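Local coordinates for protein dihydropyrimidinase (Brevibacillus agri, PDB 3SFW) that catalyses the zinc-dependent, reversible hydrolytic ring opening of dihydropyrimidines such as dihydrouracil, and probably acts on related cyclic amides, at residues T68-D72 with P318-Q324; A283-S288 with I335-G339; L134-E138 with R172-L176. One frame throughout, in Å; residues are numbered along the deposited sequence.

In the fold
All three contacts belong to the amidohydrolase domain, whose core is of the TIM-barrel class. Contacts 1 and 2, with centres about 10 Å apart, join loops on the zinc side of the barrel. Their segments alternate along the chain (68-72, 283-288, 318-324, 335-339), and both segments of contact 3, 134-138 and 172-176, come between the first two. Contacts 1 and 2 touch: the Phe319 ring packs on Pro336, and Lys284 makes a cation-pi contact with Phe321. Contact 3, about 35 and 33 Å from them between centres, joins surface helices 131-142 and 163-176. The other two probably help shape the zinc site: the Thr70 and Ser288 side chains lie about 9 and 6 Å from a zinc ion.

Contact 1 of 3, residues T68-D72 with P318-Q324; sequences TVTSD and PFNFSGQ
Pro318 lies against Thr70, Ser71 and Asp72, and its carbonyl makes the main backbone tie: Ser71 N donates to Pro318 O at 2.8 Å. The same oxygen takes a CA-H...O contact from Thr70 CA at 3.2 Å, so two neighbouring donors share one acceptor. Pro318 CG lies 3.6 Å from Asp72 N, and proline suits the place as a rigid ring that packs on the 70-72 loop. Phe319 follows and sets its ring against residues 68-70, where Thr68 CG2 and Thr70 CG2 approach it obliquely; Thr70 CG2 comes to 3.6 Å from Phe319 CZ. Threonine suits both places, since its methyl can pack on the ring while its hydroxyl serves a polar partner. Thr70 OG1 bonds to His60 O, the carbonyl of a zinc ligand, and to Met63 N. Asn320 brings ND2 near Ser71 CB, and its backbone N donates to Gln324 OE1. Gln324 closes the contact with its amide. In Thr68, OG1 stands opposite the backbone N (chi1 -178°), which points it at Gln324 while CG2 faces Phe319. Gln324 NE2 donates to Thr68 OG1 at 2.9 Å, nearly straight (166°) and in the amide plane, and its other hydrogen goes to Val69 O at 2.9 Å, more bent. With OE1 held by Asn320 N and NE2 by two acceptors, the amide cannot easily flip, and glutamine fits because it offers both donors and an acceptor. Ser71 OG bonds to Asn412 O; Asp72 OD1 bonds to Thr76 OG1 and Asn412 N, and OD2 to His316 NE2, beside the zinc ligand Asp315. Strand 68-69 forms a two-stranded antiparallel hairpin with 64-65, residues 70-72 lead into helix 74-83, and Pro318 to Gln324, some residues after strand 311-312, lead into the short, weakly bonded helical turn near 321-325.

Contact 2 of 3, residues A283-S288 with I335-G339; sequences AKYVWS and IPNGG
Ser288 OG donates to Asn337 OD1 at 2.8 Å, approaching from above the plane of the amide carbonyl. The other end of that amide, ND2, bonds weakly to Ile335 O in its own loop and rests against Val286 CG1 at 3.6 Å, so asparagine serves as both acceptor and donor. Next to it, Gly338 N donates to Val286 O at 3.0 Å, and this bond is almost straight (175°). Both segments are loops of the TIM-barrel amidohydrolase domain on its zinc side: the side chain of Ser288 is about 6 Å from a zinc ion, and His208 of helix 206-210 packs on Val286, Ser288 and Asn337. Val286 and Ile335 cross at about a right angle, their methyls giving the loops an apolar core. Ile335 CD1, at the end of an extended chain (chi2 170°), meets Val286 CG2 at 3.8 Å and Ala283 CB at 3.9 Å. The indole of Trp287 has Tyr285 O over one face and Gly338 O at its edge. Gly338 has backbone angles that call for glycine, while Gly339 CA lies 3.4 Å from Trp287 CE3, leaving little room for a side chain.

Contact 3 of 3, residues L134-E138 with R172-L176; sequences LEELE and RAKEL
Two torsions carry Arg172 across to Leu134: CG extends opposite the backbone N (chi1 -178°), and a bend at the next bond (chi2 58°) swings the guanidinium over to the neighbouring helix. The contact joins two successive outer helices of the barrel domain, 131-142 and 163-176, which run nearly parallel; their short segments cross at -24° with axes 10.6 Å apart. Arginine suits the place because its aliphatic stem can pack while its end bonds. The stem lies alongside Leu134, pointing the opposite way, with Leu134 CD2 3.9 Å from Arg172 CB. The guanidinium then grips one backbone oxygen side-on: NE donates to Leu134 O at 3.0 Å and NH1 to the same atom at 3.1 Å, both from one face of the carbonyl, with Leu134 O close to the guanidinium plane. Arg172 NH2 forms a salt bridge with Glu175 OE2 of its own helix at 2.9 Å, which would help fix the group's rotation. Two waters link the guanidinium to Glu138: one joins Glu138 OE2 to Arg172 NH2; the other accepts from NH1 and reaches Glu138 OE1 only weakly. The carboxylates of Glu175 and Glu138 probably help balance the arginine's charge. Leu176 packs its two methyls against the other helix: CD1 lies over one face of the guanidinium, toward its edge, and meets Leu137 CB at 3.8 Å, while Leu176 CD2 touches Glu138 CG at 4.1 Å.

Contact 1 of 3, residues T68-D72 with P318-Q324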
loop_
_atom_site.group_PDB
_atom_site.type_symbol
_atom_site.label_atom_id
_atom_site.label_comp_id
_atom_site.label_asym_id
_atom_site.label_seq_id
_atom_site.Cartn_x
_atom_site.Cartn_y
_atom_site.Cartn_z
ATOM N N THR A 68 -26.526 -32.308 8.621
ATOM C CA THR A 68 -27.416 -32.915 7.598
ATOM C C THR A 68 -26.570 -33.234 6.365
ATOM O O THR A 68 -25.359 -33.474 6.515
ATOM C CB THR A 68 -28.712 -32.063 7.345
ATOM O OG1 THR A 68 -29.563 -32.707 6.382
ATOM C CG2 THR A 68 -28.382 -30.605 6.939
ATOM N N VAL A 69 -27.187 -33.371 5.202
ATOM C CA VAL A 69 -26.424 -33.706 3.963
ATOM C C VAL A 69 -26.902 -32.774 2.867
ATOM O O VAL A 69 -28.092 -32.542 2.763
ATOM C CB VAL A 69 -26.640 -35.155 3.542
ATOM C CG1 VAL A 69 -25.916 -35.483 2.211
ATOM C CG2 VAL A 69 -26.146 -36.084 4.647
ATOM N N THR A 70 -25.999 -32.264 2.009
ATOM C CA THR A 70 -26.477 -31.323 0.981
ATOM C C THR A 70 -27.497 -31.991 0.078
ATOM O O THR A 70 -27.428 -33.219 -0.204
ATOM C CB THR A 70 -25.335 -30.664 0.149
ATOM O OG1 THR A 70 -24.541 -31.691 -0.503
ATOM C CG2 THR A 70 -24.468 -29.853 1.012
ATOM N N SER A 71 -28.428 -31.187 -0.451
ATOM C CA SER A 71 -29.616 -31.771 -1.013
ATOM C C SER A 71 -29.463 -32.203 -2.452
ATOM O O SER A 71 -30.291 -32.930 -2.935
ATOM C CB SER A 71 -30.830 -30.836 -0.882
ATOM O OG SER A 71 -30.644 -29.692 -1.670
ATOM N N ASP A 72 -28.418 -31.738 -3.159
ATOM C CA ASP A 72 -28.099 -32.337 -4.460
ATOM C C ASP A 72 -27.080 -33.430 -4.260
ATOM O O ASP A 72 -26.092 -33.216 -3.565
ATOM C CB ASP A 72 -27.468 -31.290 -5.413
ATOM C CG ASP A 72 -28.514 -30.505 -6.206
ATOM O OD1 ASP A 72 -29.499 -31.093 -6.701
ATOM O OD2 ASP A 72 -28.278 -29.299 -6.400
ATOM N N PRO A 318 -26.104 -26.960 -1.290
ATOM C CA PRO A 318 -27.530 -26.629 -1.112
ATOM C C PRO A 318 -28.184 -27.350 0.082
ATOM O O PRO A 318 -27.914 -28.541 0.339
ATOM C CB PRO A 318 -28.155 -27.085 -2.436
ATOM C CG PRO A 318 -27.294 -28.313 -2.793
ATOM C CD PRO A 318 -25.888 -27.814 -2.474
ATOM N N PHE A 319 -29.052 -26.626 0.784
ATOM C CA PHE A 319 -29.927 -27.234 1.797
ATOM C C PHE A 319 -31.302 -26.630 1.596
ATOM O O PHE A 319 -31.432 -25.402 1.434
ATOM C CB PHE A 319 -29.426 -26.860 3.189
ATOM C CG PHE A 319 -28.035 -27.356 3.491
ATOM C CD1 PHE A 319 -27.829 -28.685 3.881
ATOM C CD2 PHE A 319 -26.927 -26.503 3.369
ATOM C CE1 PHE A 319 -26.528 -29.172 4.119
ATOM C CE2 PHE A 319 -25.602 -26.972 3.651
ATOM C CZ PHE A 319 -25.419 -28.300 4.075
ATOM N N ASN A 320 -32.331 -27.466 1.625
ATOM C CA ASN A 320 -33.686 -26.952 1.571
ATOM C C ASN A 320 -33.962 -25.949 2.691
ATOM O O ASN A 320 -33.512 -26.096 3.827
ATOM C CB ASN A 320 -34.688 -28.109 1.674
ATOM C CG ASN A 320 -34.660 -28.982 0.476
ATOM O OD1 ASN A 320 -35.084 -28.575 -0.597
ATOM N ND2 ASN A 320 -34.096 -30.191 0.625
ATOM N N PHE A 321 -34.781 -24.963 2.370
ATOM C CA PHE A 321 -35.258 -24.019 3.356
ATOM C C PHE A 321 -36.123 -24.756 4.379
ATOM O O PHE A 321 -35.916 -24.616 5.588
ATOM C CB PHE A 321 -36.115 -22.971 2.671
ATOM C CG PHE A 321 -36.585 -21.880 3.618
ATOM C CD1 PHE A 321 -35.690 -21.220 4.435
ATOM C CD2 PHE A 321 -37.931 -21.540 3.690
ATOM C CE1 PHE A 321 -36.108 -20.200 5.291
ATOM C CE2 PHE A 321 -38.350 -20.507 4.531
ATOM C CZ PHE A 321 -37.441 -19.847 5.327
ATOM N N SER A 322 -37.054 -25.560 3.885
ATOM C CA SER A 322 -37.881 -26.368 4.785
ATOM C C SER A 322 -37.075 -27.555 5.331
ATOM O O SER A 322 -36.400 -28.306 4.568
ATOM C CB SER A 322 -39.145 -26.859 4.072
ATOM O OG SER A 322 -39.839 -27.792 4.876
ATOM N N GLY A 323 -37.115 -27.725 6.642
ATOM C CA GLY A 323 -36.465 -28.867 7.251
ATOM C C GLY A 323 -34.994 -28.601 7.536
ATOM O O GLY A 323 -34.567 -28.615 8.706
ATOM N N GLN A 324 -34.205 -28.351 6.474
ATOM C CA GLN A 324 -32.779 -28.324 6.642
ATOM C C GLN A 324 -32.325 -26.968 7.156
ATOM O O GLN A 324 -31.707 -26.892 8.200
ATOM C CB GLN A 324 -32.062 -28.688 5.318
ATOM C CG GLN A 324 -32.256 -30.162 4.976
ATOM C CD GLN A 324 -31.496 -30.551 3.742
ATOM O OE1 GLN A 324 -31.802 -30.077 2.639
ATOM N NE2 GLN A 324 -30.496 -31.410 3.908
#

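Contact 2 of 3, residues A283-S288 with I335-G339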
loop_
_atom_site.group_PDB
_atom_site.type_symbol
_atom_site.label_atom_id
_atom_site.label_comp_id
_atom_site.label_asym_id
_atom_site.label_seq_id
_atom_site.Cartn_x
_atom_site.Cartn_y
_atom_site.Cartn_z
ATOM N N ALA A 283 -32.351 -17.071 6.374
ATOM C CA ALA A 283 -31.580 -18.345 6.478
ATOM C C ALA A 283 -31.262 -18.912 5.093
ATOM O O ALA A 283 -30.280 -19.656 4.923
ATOM C CB ALA A 283 -32.325 -19.379 7.297
ATOM N N LYS A 284 -32.074 -18.560 4.106
ATOM C CA LYS A 284 -31.772 -18.934 2.702
ATOM C C LYS A 284 -30.400 -18.422 2.228
ATOM O O LYS A 284 -29.815 -18.993 1.283
ATOM C CB LYS A 284 -32.832 -18.365 1.788
ATOM C CG LYS A 284 -34.190 -19.076 1.919
ATOM C CD LYS A 284 -35.234 -18.408 1.004
ATOM C CE LYS A 284 -36.503 -19.240 0.925
ATOM N NZ LYS A 284 -37.582 -18.571 0.089
ATOM N N TYR A 285 -29.930 -17.336 2.844
ATOM C CA TYR A 285 -28.696 -16.662 2.388
ATOM C C TYR A 285 -27.534 -16.895 3.331
ATOM O O TYR A 285 -26.515 -16.194 3.245
ATOM C CB TYR A 285 -28.944 -15.132 2.238
ATOM C CG TYR A 285 -29.982 -14.868 1.186
ATOM C CD1 TYR A 285 -29.610 -14.762 -0.156
ATOM C CD2 TYR A 285 -31.364 -14.883 1.507
ATOM C CE1 TYR A 285 -30.571 -14.629 -1.165
ATOM C CE2 TYR A 285 -32.333 -14.714 0.502
ATOM C CZ TYR A 285 -31.915 -14.601 -0.841
ATOM O OH TYR A 285 -32.831 -14.489 -1.881
ATOM N N VAL A 286 -27.684 -17.867 4.234
ATOM C CA VAL A 286 -26.617 -18.172 5.204
ATOM C C VAL A 286 -25.613 -19.175 4.568
ATOM O O VAL A 286 -25.992 -20.244 4.151
ATOM C CB VAL A 286 -27.225 -18.790 6.507
ATOM C CG1 VAL A 286 -26.116 -19.491 7.360
ATOM C CG2 VAL A 286 -27.905 -17.670 7.306
ATOM N N TRP A 287 -24.409 -18.675 4.333
ATOM C CA TRP A 287 -23.254 -19.443 3.793
ATOM C C TRP A 287 -22.050 -18.620 4.189
ATOM O O TRP A 287 -22.209 -17.492 4.695
ATOM C CB TRP A 287 -23.315 -19.581 2.257
ATOM C CG TRP A 287 -23.667 -18.303 1.523
ATOM C CD1 TRP A 287 -22.897 -17.187 1.406
ATOM C CD2 TRP A 287 -24.845 -18.083 0.716
ATOM N NE1 TRP A 287 -23.542 -16.254 0.573
ATOM C CE2 TRP A 287 -24.735 -16.792 0.153
ATOM C CE3 TRP A 287 -26.016 -18.848 0.467
ATOM C CZ2 TRP A 287 -25.756 -16.236 -0.656
ATOM C CZ3 TRP A 287 -26.980 -18.341 -0.392
ATOM C CH2 TRP A 287 -26.826 -17.062 -0.981
ATOM N N SER A 288 -20.845 -19.191 4.062
ATOM C CA SER A 288 -19.662 -18.534 4.652
ATOM C C SER A 288 -18.569 -18.507 3.603
ATOM O O SER A 288 -18.489 -19.430 2.831
ATOM C CB SER A 288 -19.153 -19.330 5.854
ATOM O OG SER A 288 -20.162 -19.374 6.870
ATOM N N ILE A 335 -27.820 -23.254 11.506
ATOM C CA ILE A 335 -28.353 -23.229 10.124
ATOM C C ILE A 335 -27.230 -23.847 9.248
ATOM O O ILE A 335 -26.104 -23.405 9.339
ATOM C CB ILE A 335 -28.593 -21.768 9.590
ATOM C CG1 ILE A 335 -29.599 -20.968 10.462
ATOM C CG2 ILE A 335 -29.085 -21.832 8.178
ATOM C CD1 ILE A 335 -29.658 -19.458 10.103
ATOM N N PRO A 336 -27.529 -24.962 8.547
ATOM C CA PRO A 336 -26.483 -25.547 7.711
ATOM C C PRO A 336 -26.034 -24.506 6.674
ATOM O O PRO A 336 -26.863 -23.816 6.078
ATOM C CB PRO A 336 -27.171 -26.752 7.056
ATOM C CG PRO A 336 -28.706 -26.499 7.240
ATOM C CD PRO A 336 -28.776 -25.768 8.541
ATOM N N ASN A 337 -24.729 -24.273 6.597
ATOM C CA ASN A 337 -24.190 -23.150 5.775
ATOM C C ASN A 337 -24.041 -23.597 4.311
ATOM O O ASN A 337 -23.443 -24.644 4.032
ATOM C CB ASN A 337 -22.773 -22.762 6.236
ATOM C CG ASN A 337 -22.719 -22.003 7.549
ATOM O OD1 ASN A 337 -21.672 -21.473 7.861
ATOM N ND2 ASN A 337 -23.791 -22.023 8.361
ATOM N N GLY A 338 -24.564 -22.818 3.378
ATOM C CA GLY A 338 -24.404 -23.132 1.939
ATOM C C GLY A 338 -25.554 -22.640 1.104
ATOM O O GLY A 338 -26.714 -22.612 1.554
ATOM N N GLY A 339 -25.264 -22.295 -0.148
ATOM C CA GLY A 339 -26.341 -21.879 -1.081
ATOM C C GLY A 339 -26.467 -22.725 -2.341
ATOM O O GLY A 339 -25.530 -23.478 -2.677
#

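Contact 3 of 3, residues L134-E138 with R172-L176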
loop_
_atom_site.group_PDB
_atom_site.type_symbol
_atom_site.label_atom_id
_atom_site.label_comp_id
_atom_site.label_asym_id
_atom_site.label_seq_id
_atom_site.Cartn_x
_atom_site.Cartn_y
_atom_site.Cartn_z
ATOM N N LEU A 134 1.404 -36.981 5.161
ATOM C CA LEU A 134 2.345 -36.389 4.226
ATOM C C LEU A 134 2.874 -37.465 3.265
ATOM O O LEU A 134 3.010 -37.241 2.054
ATOM C CB LEU A 134 3.482 -35.716 4.985
ATOM C CG LEU A 134 3.051 -34.462 5.783
ATOM C CD1 LEU A 134 4.311 -33.891 6.414
ATOM C CD2 LEU A 134 2.404 -33.392 4.873
ATOM N N GLU A 135 3.108 -38.663 3.797
ATOM C CA GLU A 135 3.590 -39.768 2.950
ATOM C C GLU A 135 2.524 -40.189 1.956
ATOM O O GLU A 135 2.804 -40.401 0.766
ATOM C CB GLU A 135 4.039 -40.985 3.802
ATOM C CG GLU A 135 5.148 -40.646 4.812
ATOM C CD GLU A 135 6.371 -41.593 4.760
ATOM O OE1 GLU A 135 7.429 -41.228 5.352
ATOM O OE2 GLU A 135 6.264 -42.709 4.174
ATOM N N GLU A 136 1.286 -40.235 2.426
ATOM C CA GLU A 136 0.159 -40.652 1.617
ATOM C C GLU A 136 -0.094 -39.731 0.436
ATOM O O GLU A 136 -0.612 -40.166 -0.602
ATOM C CB GLU A 136 -1.100 -40.705 2.490
ATOM C CG GLU A 136 -2.053 -41.682 2.031
ATOM C CD GLU A 136 -3.263 -41.904 2.929
ATOM O OE1 GLU A 136 -3.414 -41.372 4.052
ATOM O OE2 GLU A 136 -4.123 -42.584 2.405
ATOM N N LEU A 137 0.237 -38.450 0.598
ATOM C CA LEU A 137 -0.058 -37.459 -0.461
ATOM C C LEU A 137 0.671 -37.758 -1.764
ATOM O O LEU A 137 0.239 -37.344 -2.833
ATOM C CB LEU A 137 0.258 -36.034 0.031
ATOM C CG LEU A 137 -0.802 -35.473 0.992
ATOM C CD1 LEU A 137 -0.303 -34.161 1.573
ATOM C CD2 LEU A 137 -2.127 -35.278 0.198
ATOM N N GLU A 138 1.793 -38.485 -1.696
ATOM C CA GLU A 138 2.515 -38.773 -2.941
ATOM C C GLU A 138 1.698 -39.541 -3.973
ATOM O O GLU A 138 1.530 -39.095 -5.125
ATOM C CB GLU A 138 3.872 -39.460 -2.677
ATOM C CG GLU A 138 4.678 -39.599 -3.964
ATOM C CD GLU A 138 6.051 -40.196 -3.711
ATOM O OE1 GLU A 138 6.136 -41.205 -2.971
ATOM O OE2 GLU A 138 7.036 -39.604 -4.181
ATOM N N ARG A 172 4.796 -29.520 1.471
ATOM C CA ARG A 172 4.633 -30.808 0.791
ATOM C C ARG A 172 4.035 -30.614 -0.593
ATOM O O ARG A 172 4.399 -31.310 -1.539
ATOM C CB ARG A 172 3.757 -31.712 1.646
ATOM C CG ARG A 172 3.578 -33.127 1.030
ATOM C CD ARG A 172 4.954 -33.830 0.831
ATOM N NE ARG A 172 4.789 -35.294 0.727
ATOM C CZ ARG A 172 5.605 -36.123 0.053
ATOM N NH1 ARG A 172 5.306 -37.423 -0.007
ATOM N NH2 ARG A 172 6.694 -35.675 -0.573
ATOM N N ALA A 173 3.026 -29.750 -0.699
ATOM C CA ALA A 173 2.432 -29.439 -2.001
ATOM C C ALA A 173 3.452 -28.888 -2.998
ATOM O O ALA A 173 3.385 -29.213 -4.188
ATOM C CB ALA A 173 1.226 -28.437 -1.836
ATOM N N LYS A 174 4.337 -28.005 -2.550
ATOM C CA LYS A 174 5.367 -27.511 -3.452
ATOM C C LYS A 174 6.235 -28.672 -3.943
ATOM O O LYS A 174 6.559 -28.752 -5.130
ATOM C CB LYS A 174 6.256 -26.473 -2.793
ATOM C CG LYS A 174 7.250 -25.914 -3.843
ATOM C CD LYS A 174 8.541 -25.451 -3.243
ATOM C CE LYS A 174 9.509 -24.903 -4.354
ATOM N NZ LYS A 174 8.810 -23.991 -5.325
ATOM N N GLU A 175 6.563 -29.588 -3.035
ATOM C CA GLU A 175 7.415 -30.737 -3.423
ATOM C C GLU A 175 6.709 -31.582 -4.497
ATOM O O GLU A 175 7.374 -32.138 -5.366
ATOM C CB GLU A 175 7.661 -31.661 -2.221
ATOM C CG GLU A 175 8.527 -31.119 -1.111
ATOM C CD GLU A 175 8.639 -32.106 0.067
ATOM O OE1 GLU A 175 9.059 -31.664 1.167
ATOM O OE2 GLU A 175 8.235 -33.293 -0.079
ATOM N N LEU A 176 5.385 -31.754 -4.376
ATOM C CA LEU A 176 4.652 -32.738 -5.177
ATOM C C LEU A 176 3.986 -32.124 -6.388
ATOM O O LEU A 176 3.604 -32.851 -7.320
ATOM C CB LEU A 176 3.562 -33.441 -4.333
ATOM C CG LEU A 176 4.107 -34.323 -3.179
ATOM C CD1 LEU A 176 2.900 -34.799 -2.342
ATOM C CD2 LEU A 176 4.846 -35.542 -3.738
HETATM O O HOH W 1 7.958 -37.519 -2.300
HETATM O O HOH W 2 6.902 -39.737 -0.151
#